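Side-chain contacts in glycosyl hydrolase, family 31/fibronectin type III domain protein (PDB 4UAP), which binds N-acetylgalactosamine through a family 32 carbohydrate-binding module, a calcium-bearing beta-sandwich that probably directs the attached family 31 glycoside hydrolase to galacto-configured sugars: residues S31-S34 against S35-D38; H134-K137 against N138-A141; S9-S12 against S13-Q16. One frame throughout, in Å; residues are numbered along the deposited sequence.

Interaction 1. Residues S31-S34 against S35-D38. With CA (calcium ion), chain D.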
ATOM      1  N   SER A  31      -4.129  -9.953  -8.512  1.00  9.46           N
ATOM      2  CA  SER A  31      -3.738 -10.555  -7.233  1.00 11.25           C
ATOM      3  C   SER A  31      -2.669 -11.640  -7.371  1.00 12.55           C
ATOM      4  O   SER A  31      -2.282 -12.261  -6.376  1.00 11.56           O
ATOM      5  CB  SER A  31      -4.966 -11.141  -6.530  1.00 10.76           C
ATOM      6  OG  SER A  31      -5.886 -10.120  -6.172  1.00  8.58           O
ATOM      7  N   ASP A  32      -2.193 -11.865  -8.596  1.00 13.95           N
ATOM      8  CA  ASP A  32      -1.165 -12.873  -8.870  1.00 13.23           C
ATOM      9  C   ASP A  32       0.079 -12.615  -8.030  1.00 16.05           C
ATOM     10  O   ASP A  32       0.381 -11.459  -7.743  1.00 11.63           O
ATOM     11  CB  ASP A  32      -0.796 -12.864 -10.355  1.00 15.46           C
ATOM     12  CG  ASP A  32      -1.976 -13.223 -11.260  1.00 30.56           C
ATOM     13  OD1 ASP A  32      -2.592 -14.290 -11.047  1.00 30.61           O
ATOM     14  OD2 ASP A  32      -2.291 -12.435 -12.180  1.00 36.55           O
ATOM     15  N   ASP A  33       0.804 -13.671  -7.652  1.00 15.42           N
ATOM     16  CA  ASP A  33       2.051 -13.511  -6.891  1.00 14.61           C
ATOM     17  C   ASP A  33       3.000 -12.537  -7.577  1.00 17.78           C
ATOM     18  O   ASP A  33       3.716 -11.776  -6.915  1.00 14.09           O
ATOM     19  CB  ASP A  33       2.780 -14.848  -6.707  1.00 16.75           C
ATOM     20  CG  ASP A  33       2.078 -15.785  -5.737  1.00 22.23           C
ATOM     21  OD1 ASP A  33       1.168 -15.338  -5.002  1.00 16.48           O
ATOM     22  OD2 ASP A  33       2.457 -16.978  -5.699  1.00 27.94           O
ATOM     23  N   SER A  34       3.014 -12.575  -8.909  1.00 13.07           N
ATOM     24  CA  SER A  34       3.951 -11.767  -9.680  1.00 17.23           C
ATOM     25  C   SER A  34       3.607 -10.265  -9.687  1.00 13.54           C
ATOM     26  O   SER A  34       4.429  -9.442 -10.099  1.00 12.25           O
ATOM     27  CB  SER A  34       4.019 -12.292 -11.115  1.00 18.31           C
ATOM     28  OG  SER A  34       2.747 -12.215 -11.732  1.00 20.15           O
ATOM     29  N   SER A  35       2.407  -9.913  -9.230  1.00 10.63           N
ATOM     30  CA  SER A  35       1.972  -8.505  -9.183  1.00 10.45           C
ATOM     31  C   SER A  35       2.244  -7.803  -7.849  1.00  7.62           C
ATOM     32  O   SER A  35       2.311  -6.572  -7.790  1.00  7.94           O
ATOM     33  CB  SER A  35       0.467  -8.397  -9.470  1.00 11.45           C
ATOM     34  OG  SER A  35       0.112  -8.971 -10.719  1.00 14.90           O
ATOM     35  N   ARG A  36       2.385  -8.580  -6.779  1.00  6.99           N
ATOM     36  CA  ARG A  36       2.217  -8.048  -5.427  1.00  7.48           C
ATOM     37  C   ARG A  36       3.490  -7.647  -4.694  1.00  8.45           C
ATOM     38  O   ARG A  36       4.570  -8.179  -4.963  1.00  7.56           O
ATOM     39  CB  ARG A  36       1.491  -9.081  -4.549  1.00  7.50           C
ATOM     40  CG  ARG A  36       0.145  -9.559  -5.066  1.00  8.56           C
ATOM     41  CD  ARG A  36      -0.623 -10.252  -3.943  1.00  6.83           C
ATOM     42  NE  ARG A  36       0.235 -11.194  -3.224  1.00  8.28           N
ATOM     43  CZ  ARG A  36       0.354 -12.488  -3.515  1.00 11.81           C
ATOM     44  NH1 ARG A  36      -0.348 -13.032  -4.512  1.00  7.86           N
ATOM     45  NH2 ARG A  36       1.177 -13.241  -2.800  1.00  9.36           N
ATOM     46  N   MET A  37       3.329  -6.710  -3.758  1.00  6.69           N
ATOM     47  CA  MET A  37       4.254  -6.507  -2.646  1.00  7.08           C
ATOM     48  C   MET A  37       3.745  -7.324  -1.457  1.00  8.44           C
ATOM     49  O   MET A  37       2.589  -7.172  -1.050  1.00  7.38           O
ATOM     50  CB  MET A  37       4.349  -5.020  -2.262  1.00  6.57           C
ATOM     51  CG  MET A  37       5.365  -4.703  -1.135  1.00  9.46           C
ATOM     52  SD  MET A  37       4.932  -3.308  -0.050  1.00  3.11           S
ATOM     53  CE  MET A  37       3.728  -4.148   0.961  1.00  6.56           C
ATOM     54  N   ASP A  38       4.602  -8.188  -0.914  1.00  7.82           N
ATOM     55  CA  ASP A  38       4.261  -9.036   0.224  1.00  7.76           C
ATOM     56  C   ASP A  38       5.288  -8.862   1.346  1.00  6.72           C
ATOM     57  O   ASP A  38       6.487  -8.779   1.086  1.00  5.58           O
ATOM     58  CB  ASP A  38       4.233 -10.522  -0.174  1.00  6.50           C
ATOM     59  CG  ASP A  38       2.917 -10.966  -0.837  1.00  8.74           C
ATOM     60  OD1 ASP A  38       2.149 -10.137  -1.382  1.00  6.90           O
ATOM     61  OD2 ASP A  38       2.665 -12.187  -0.815  1.00  9.86           O
TER
HETATM   62 CA    CA D 202       1.683  -4.450  -8.684  1.00  7.87          CA
HETATM   63  O   HOH W   1       5.567  -9.900  -6.814  1.00 12.61           O
HETATM   64  O   HOH W   2       1.840  -9.819 -12.514  1.00 19.07           O
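The side chains of Asp33 and Arg36 run side by side in the same direction, yet their flat ends are turned almost at right angles, the carboxylate and guanidinium planes standing 84° apart. With the planes so turned, contact falls to one carboxylate oxygen, Asp33 OD1: its anti lone pair takes Arg36 NH1 at 2.8 Å, and Arg36 NH2 adds a weak bond to it. The same NH1 also donates to Ser31 O at 2.8 Å, with that carbonyl oxygen lying in the guanidinium plane. On another edge, Asp38 is gripped side-on: Arg36 NE meets Asp38 OD1 at 2.9 Å and Arg36 NH2 meets Asp38 OD2 at 2.7 Å, the latter bond nearly straight at 177°. A bend at chi3 (-46°) turns the guanidinium back over the preceding loop, so that CA of Asp33 sits over one of its faces. Held by two carboxylates and a carbonyl, the group can hardly rotate, and the two acids probably balance its charge. Asp38 OD2 is itself bonded by Trp41 NE1, another residue of the sugar pocket. Within the same loop the backbone closes a tight turn, with Ser35 N donating to Asp32 O at 3.0 Å, while one water bridges Asp33 O and Arg36 O. The carbonyl of Ser35 points the other way and binds the calcium ion at 2.4 Å, alongside ligands from Lys23, Asp26, Thr28, Asn143 and Glu144. One short loop thus joins the calcium site of this CBM32 beta-sandwich to its N-acetylgalactosamine pocket, where Arg36 contacts the sugar.

Interaction 2. Residues H134-K137 against N138-A141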
ATOM      1  N   HIS A 134      -5.631  -9.578   7.354  1.00  9.50           N
ATOM      2  CA  HIS A 134      -6.658 -10.541   7.739  1.00 11.75           C
ATOM      3  C   HIS A 134      -6.099 -11.812   8.350  1.00 15.64           C
ATOM      4  O   HIS A 134      -6.850 -12.745   8.626  1.00 14.30           O
ATOM      5  CB  HIS A 134      -7.527 -10.896   6.534  1.00 10.00           C
ATOM      6  CG  HIS A 134      -8.472  -9.804   6.153  1.00 10.95           C
ATOM      7  ND1 HIS A 134      -8.143  -8.821   5.247  1.00 14.66           N
ATOM      8  CD2 HIS A 134      -9.716  -9.506   6.600  1.00 13.90           C
ATOM      9  CE1 HIS A 134      -9.153  -7.975   5.132  1.00  9.27           C
ATOM     10  NE2 HIS A 134     -10.119  -8.370   5.941  1.00 17.86           N
ATOM     11  N   LYS A 135      -4.788 -11.861   8.565  1.00 10.42           N
ATOM     12  CA  LYS A 135      -4.172 -13.091   9.068  1.00 14.37           C
ATOM     13  C   LYS A 135      -3.470 -12.838  10.383  1.00 14.44           C
ATOM     14  O   LYS A 135      -3.917 -13.305  11.424  1.00 17.01           O
ATOM     15  CB  LYS A 135      -3.190 -13.668   8.041  1.00 11.72           C
ATOM     16  CG  LYS A 135      -2.707 -15.077   8.365  1.00 14.55           C
ATOM     17  CD  LYS A 135      -1.728 -15.544   7.310  1.00 17.40           C
ATOM     18  CE  LYS A 135      -1.164 -16.924   7.642  1.00 22.85           C
ATOM     19  NZ  LYS A 135      -0.237 -17.385   6.560  1.00 26.84           N
ATOM     20  N   ASP A 136      -2.373 -12.088  10.331  1.00 11.55           N
ATOM     21  CA  ASP A 136      -1.598 -11.779  11.529  1.00 12.22           C
ATOM     22  C   ASP A 136      -0.617 -10.655  11.228  1.00 15.44           C
ATOM     23  O   ASP A 136      -0.492 -10.226  10.082  1.00 10.41           O
ATOM     24  CB  ASP A 136      -0.844 -13.012  12.046  1.00 13.05           C
ATOM     25  CG  ASP A 136       0.090 -13.630  10.998  1.00 20.41           C
ATOM     26  OD1 ASP A 136       0.917 -12.906  10.391  1.00 15.29           O
ATOM     27  OD2 ASP A 136       0.001 -14.861  10.781  1.00 19.77           O
ATOM     28  N   LYS A 137       0.096 -10.202  12.255  1.00 10.28           N
ATOM     29  CA  LYS A 137       0.951  -9.029  12.115  1.00 15.92           C
ATOM     30  C   LYS A 137       2.228  -9.314  11.323  1.00 12.89           C
ATOM     31  O   LYS A 137       3.022  -8.407  11.088  1.00 13.31           O
ATOM     32  CB  LYS A 137       1.308  -8.467  13.495  1.00 13.96           C
ATOM     33  CG  LYS A 137       2.332  -9.312  14.256  1.00 28.37           C
ATOM     34  CD  LYS A 137       2.884  -8.551  15.472  1.00 33.71           C
ATOM     35  CE  LYS A 137       4.107  -9.246  16.066  1.00 41.26           C
ATOM     36  NZ  LYS A 137       3.806 -10.632  16.541  1.00 45.29           N
ATOM     37  N   ASN A 138       2.441 -10.563  10.916  1.00 11.74           N
ATOM     38  CA  ASN A 138       3.609 -10.876  10.090  1.00 10.42           C
ATOM     39  C   ASN A 138       3.240 -11.141   8.635  1.00 10.29           C
ATOM     40  O   ASN A 138       4.047 -11.682   7.877  1.00 11.06           O
ATOM     41  CB  ASN A 138       4.368 -12.087  10.643  1.00 14.14           C
ATOM     42  CG  ASN A 138       4.856 -11.877  12.062  1.00 18.78           C
ATOM     43  OD1 ASN A 138       4.532 -12.653  12.948  1.00 19.68           O
ATOM     44  ND2 ASN A 138       5.643 -10.822  12.282  1.00 15.03           N
ATOM     45  N   THR A 139       2.036 -10.741   8.238  1.00  6.18           N
ATOM     46  CA  THR A 139       1.539 -11.052   6.906  1.00  6.04           C
ATOM     47  C   THR A 139       0.865  -9.838   6.265  1.00  8.94           C
ATOM     48  O   THR A 139       0.107  -9.119   6.917  1.00  9.97           O
ATOM     49  CB  THR A 139       0.537 -12.242   6.960  1.00  9.30           C
ATOM     50  OG1 THR A 139       1.146 -13.352   7.641  1.00 13.38           O
ATOM     51  CG2 THR A 139       0.117 -12.677   5.562  1.00 10.50           C
ATOM     52  N   LEU A 140       1.138  -9.616   4.984  1.00  6.76           N
ATOM     53  CA  LEU A 140       0.542  -8.504   4.247  1.00  5.78           C
ATOM     54  C   LEU A 140       0.767  -8.692   2.761  1.00  7.89           C
ATOM     55  O   LEU A 140       1.886  -8.993   2.340  1.00  7.48           O
ATOM     56  CB  LEU A 140       1.153  -7.162   4.688  1.00  6.54           C
ATOM     57  CG  LEU A 140       0.604  -5.939   3.945  1.00  9.46           C
ATOM     58  CD1 LEU A 140      -0.851  -5.678   4.351  1.00  7.08           C
ATOM     59  CD2 LEU A 140       1.472  -4.722   4.183  1.00  9.73           C
ATOM     60  N   ALA A 141      -0.283  -8.500   1.969  1.00  4.61           N
ATOM     61  CA  ALA A 141      -0.168  -8.542   0.518  1.00  5.54           C
ATOM     62  C   ALA A 141      -0.924  -7.370  -0.084  1.00  7.46           C
ATOM     63  O   ALA A 141      -2.101  -7.167   0.205  1.00  9.05           O
ATOM     64  CB  ALA A 141      -0.701  -9.866  -0.038  1.00  5.97           C
TER
HETATM   65  O   HOH W   3       1.917 -15.774   6.932  1.00 22.42           O
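Lys135 lays its extended chain across Thr139, CD coming within 3.6 Å of Thr139 OG1 and also packing against the methyl CG2. Lys135 precedes, and Thr139 ends, the type I beta turn Asp136 to Thr139, at the tip of the loop that joins strands 125-133 and 141-149 of the beta-sandwich. The turn is closed by Thr139 N donating to Asp136 O at 3.2 Å, and the side chain of Asp136 reinforces it from within. With CG set between its own backbone N and carbonyl carbon (chi1 57°), the carboxylate folds over the turn, and OD1 accepts twice. Asn138 N reaches Asp136 OD1 at 2.8 Å on the anti side, making an Asx turn; Thr139 OG1 donates a hydrogen bond to the same oxygen at 2.8 Å, coming from above the carboxylate plane, 38° out of it. Two different donors thus fix the rotation of the acid and tie it to both of the last residues of the turn. Lys137 and Asn138 lie alongside each other, pointing the same way, and the amide of Asn138 is anchored beyond the loop by ND2 to Gly51 O. Ser133 OG, at the base of the loop, bonds to Asp136 O. The Lys135 side chain passes about 4 Å from the bound N-acetylgalactosamine, which places this turn beside the sugar pocket. The hydroxyl of Thr139 is used in both senses: besides donating to Asp136, OG1 accepts a hydrogen bond from a water 2.6 Å away, and that water in turn accepts from Lys135 NZ at 2.7 Å.

Interaction 3. Residues S9-S12 against S13-Q16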
ATOM      1  N   SER A   9       9.349   4.388  -1.147  1.00  8.10           N
ATOM      2  CA  SER A   9      10.423   4.006  -0.255  1.00  6.71           C
ATOM      3  C   SER A   9       9.847   3.427   1.018  1.00  8.23           C
ATOM      4  O   SER A   9       8.652   3.551   1.289  1.00  8.00           O
ATOM      5  CB  SER A   9      11.326   5.207   0.052  1.00  7.67           C
ATOM      6  OG  SER A   9      10.581   6.248   0.665  1.00 10.85           O
ATOM      7  N   GLY A  10      10.699   2.761   1.785  1.00  6.79           N
ATOM      8  CA  GLY A  10      10.273   2.096   2.999  1.00  7.98           C
ATOM      9  C   GLY A  10      11.223   0.946   3.270  1.00  7.47           C
ATOM     10  O   GLY A  10      12.218   0.784   2.555  1.00  6.22           O
ATOM     11  N   ASP A  11      10.924   0.149   4.290  1.00  7.34           N
ATOM     12  CA  ASP A  11      11.872  -0.860   4.757  1.00  9.05           C
ATOM     13  C   ASP A  11      11.742  -2.177   3.989  1.00  8.82           C
ATOM     14  O   ASP A  11      10.957  -3.075   4.339  1.00  7.54           O
ATOM     15  CB  ASP A  11      11.708  -1.102   6.253  1.00  9.93           C
ATOM     16  CG  ASP A  11      12.816  -1.979   6.829  1.00 12.84           C
ATOM     17  OD1 ASP A  11      13.653  -2.494   6.052  1.00 11.54           O
ATOM     18  OD2 ASP A  11      12.836  -2.167   8.059  1.00 12.48           O
ATOM     19  N   SER A  12      12.574  -2.308   2.964  1.00  6.43           N
ATOM     20  CA  SER A  12      12.546  -3.484   2.110  1.00 11.12           C
ATOM     21  C   SER A  12      12.988  -4.747   2.853  1.00 10.90           C
ATOM     22  O   SER A  12      12.755  -5.864   2.386  1.00  8.88           O
ATOM     23  CB  SER A  12      13.427  -3.247   0.877  1.00 13.51           C
ATOM     24  OG  SER A  12      14.767  -2.977   1.252  1.00 11.49           O
ATOM     25  N   SER A  13      13.613  -4.594   4.018  1.00  9.05           N
ATOM     26  CA  SER A  13      14.044  -5.788   4.738  1.00 14.25           C
ATOM     27  C   SER A  13      12.833  -6.525   5.330  1.00 14.64           C
ATOM     28  O   SER A  13      12.971  -7.644   5.818  1.00 11.42           O
ATOM     29  CB  SER A  13      15.067  -5.448   5.837  1.00 10.81           C
ATOM     30  OG  SER A  13      14.457  -4.835   6.955  1.00 11.23           O
ATOM     31  N   GLN A  14      11.649  -5.910   5.266  1.00 10.12           N
ATOM     32  CA  GLN A  14      10.412  -6.538   5.759  1.00  9.81           C
ATOM     33  C   GLN A  14       9.717  -7.404   4.712  1.00 11.62           C
ATOM     34  O   GLN A  14       8.751  -8.101   5.018  1.00 10.19           O
ATOM     35  CB  GLN A  14       9.409  -5.483   6.224  1.00  6.76           C
ATOM     36  CG  GLN A  14       9.929  -4.524   7.257  1.00  8.66           C
ATOM     37  CD  GLN A  14      10.339  -5.222   8.519  1.00 14.02           C
ATOM     38  OE1 GLN A  14       9.501  -5.724   9.266  1.00 15.17           O
ATOM     39  NE2 GLN A  14      11.637  -5.267   8.767  1.00 19.49           N
ATOM     40  N   LEU A  15      10.205  -7.349   3.482  1.00  9.07           N
ATOM     41  CA  LEU A  15       9.436  -7.824   2.345  1.00  6.42           C
ATOM     42  C   LEU A  15      10.012  -9.084   1.748  1.00 11.75           C
ATOM     43  O   LEU A  15      11.214  -9.341   1.839  1.00  8.53           O
ATOM     44  CB  LEU A  15       9.362  -6.740   1.264  1.00  8.34           C
ATOM     45  CG  LEU A  15       8.806  -5.404   1.749  1.00  9.09           C
ATOM     46  CD1 LEU A  15       8.763  -4.393   0.590  1.00 10.71           C
ATOM     47  CD2 LEU A  15       7.437  -5.605   2.379  1.00  6.23           C
ATOM     48  N   GLN A  16       9.140  -9.862   1.120  1.00  6.47           N
ATOM     49  CA  GLN A  16       9.539 -11.106   0.484  1.00  8.80           C
ATOM     50  C   GLN A  16      10.375 -10.818  -0.753  1.00 12.68           C
ATOM     51  O   GLN A  16      10.059  -9.914  -1.533  1.00  9.10           O
ATOM     52  CB  GLN A  16       8.308 -11.936   0.106  1.00  7.23           C
ATOM     53  CG  GLN A  16       8.629 -13.241  -0.625  1.00  8.79           C
ATOM     54  CD  GLN A  16       9.466 -14.186   0.214  1.00 11.15           C
ATOM     55  OE1 GLN A  16       9.412 -14.161   1.449  1.00  9.80           O
ATOM     56  NE2 GLN A  16      10.253 -15.022  -0.453  1.00 11.49           N
TER
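Asp11 holds CG opposite its backbone N (chi1 -171°), which swings the carboxylate forward along the chain, while Ser13 tucks OG between its own N and carbonyl carbon (chi1 75°), bringing the hydroxyl round to meet it. The result is a pincer on a single oxygen. Ser13 OG donates to Asp11 OD1 at 2.6 Å from the syn side, and Ser13 N donates to Asp11 OD1 at 2.9 Å from above the carboxylate plane, 41° out of it. Both approach from the same face, so the carboxylate is gripped by one residue at two points and its rotation is fixed. Gln14 crosses beside the acid, its amide plane turned obliquely to the carboxylate. Gln14 CG rests 3.4 Å from Asp11 O, and the folded chain carries the amide back so that NE2 makes a weak bond to Ser13 OG; the other end of the amide, OE1, is held by Thr52 N. Two backbone bonds follow in succession, Gln14 N to Asp11 O at 3.1 Å and Leu15 N to Ser12 O at 3.1 Å, each winding the chain by three residues. Leu15 turns inward, its CB 3.7 Å from Ser12 O, and packs on Phe55, Leu21 and Leu39. The polar grip therefore lies on the exposed side of the turn and the leucine on the buried side. An aspartate bonded to the amide two residues ahead makes an Asx turn, here at the start of a short 3-10 segment that leads out of edge strand 6-9 of the beta-sandwich.

All three contacts are local turns in loops of one beta-sandwich, and each depends on an aspartate whose OD1 takes two donors. Interaction 1 is the partly buried one and the most strongly charged: its acids hold an arginine, and its backbone reaches the metal. Interactions 2 and 3 lie at the surface, where the aspartates accept from backbone amides and hydroxyls instead. Interactions 1 and 2 meet at the sugar side, Ala141 CB packing 3.6 Å from Arg36 NE. Interaction 3 joins interaction 1 through Gln16 N, 2.9 Å from Asp38 O and probably hydrogen-bonded, and through Leu15 against Met37. Interactions 2 and 3 do not touch.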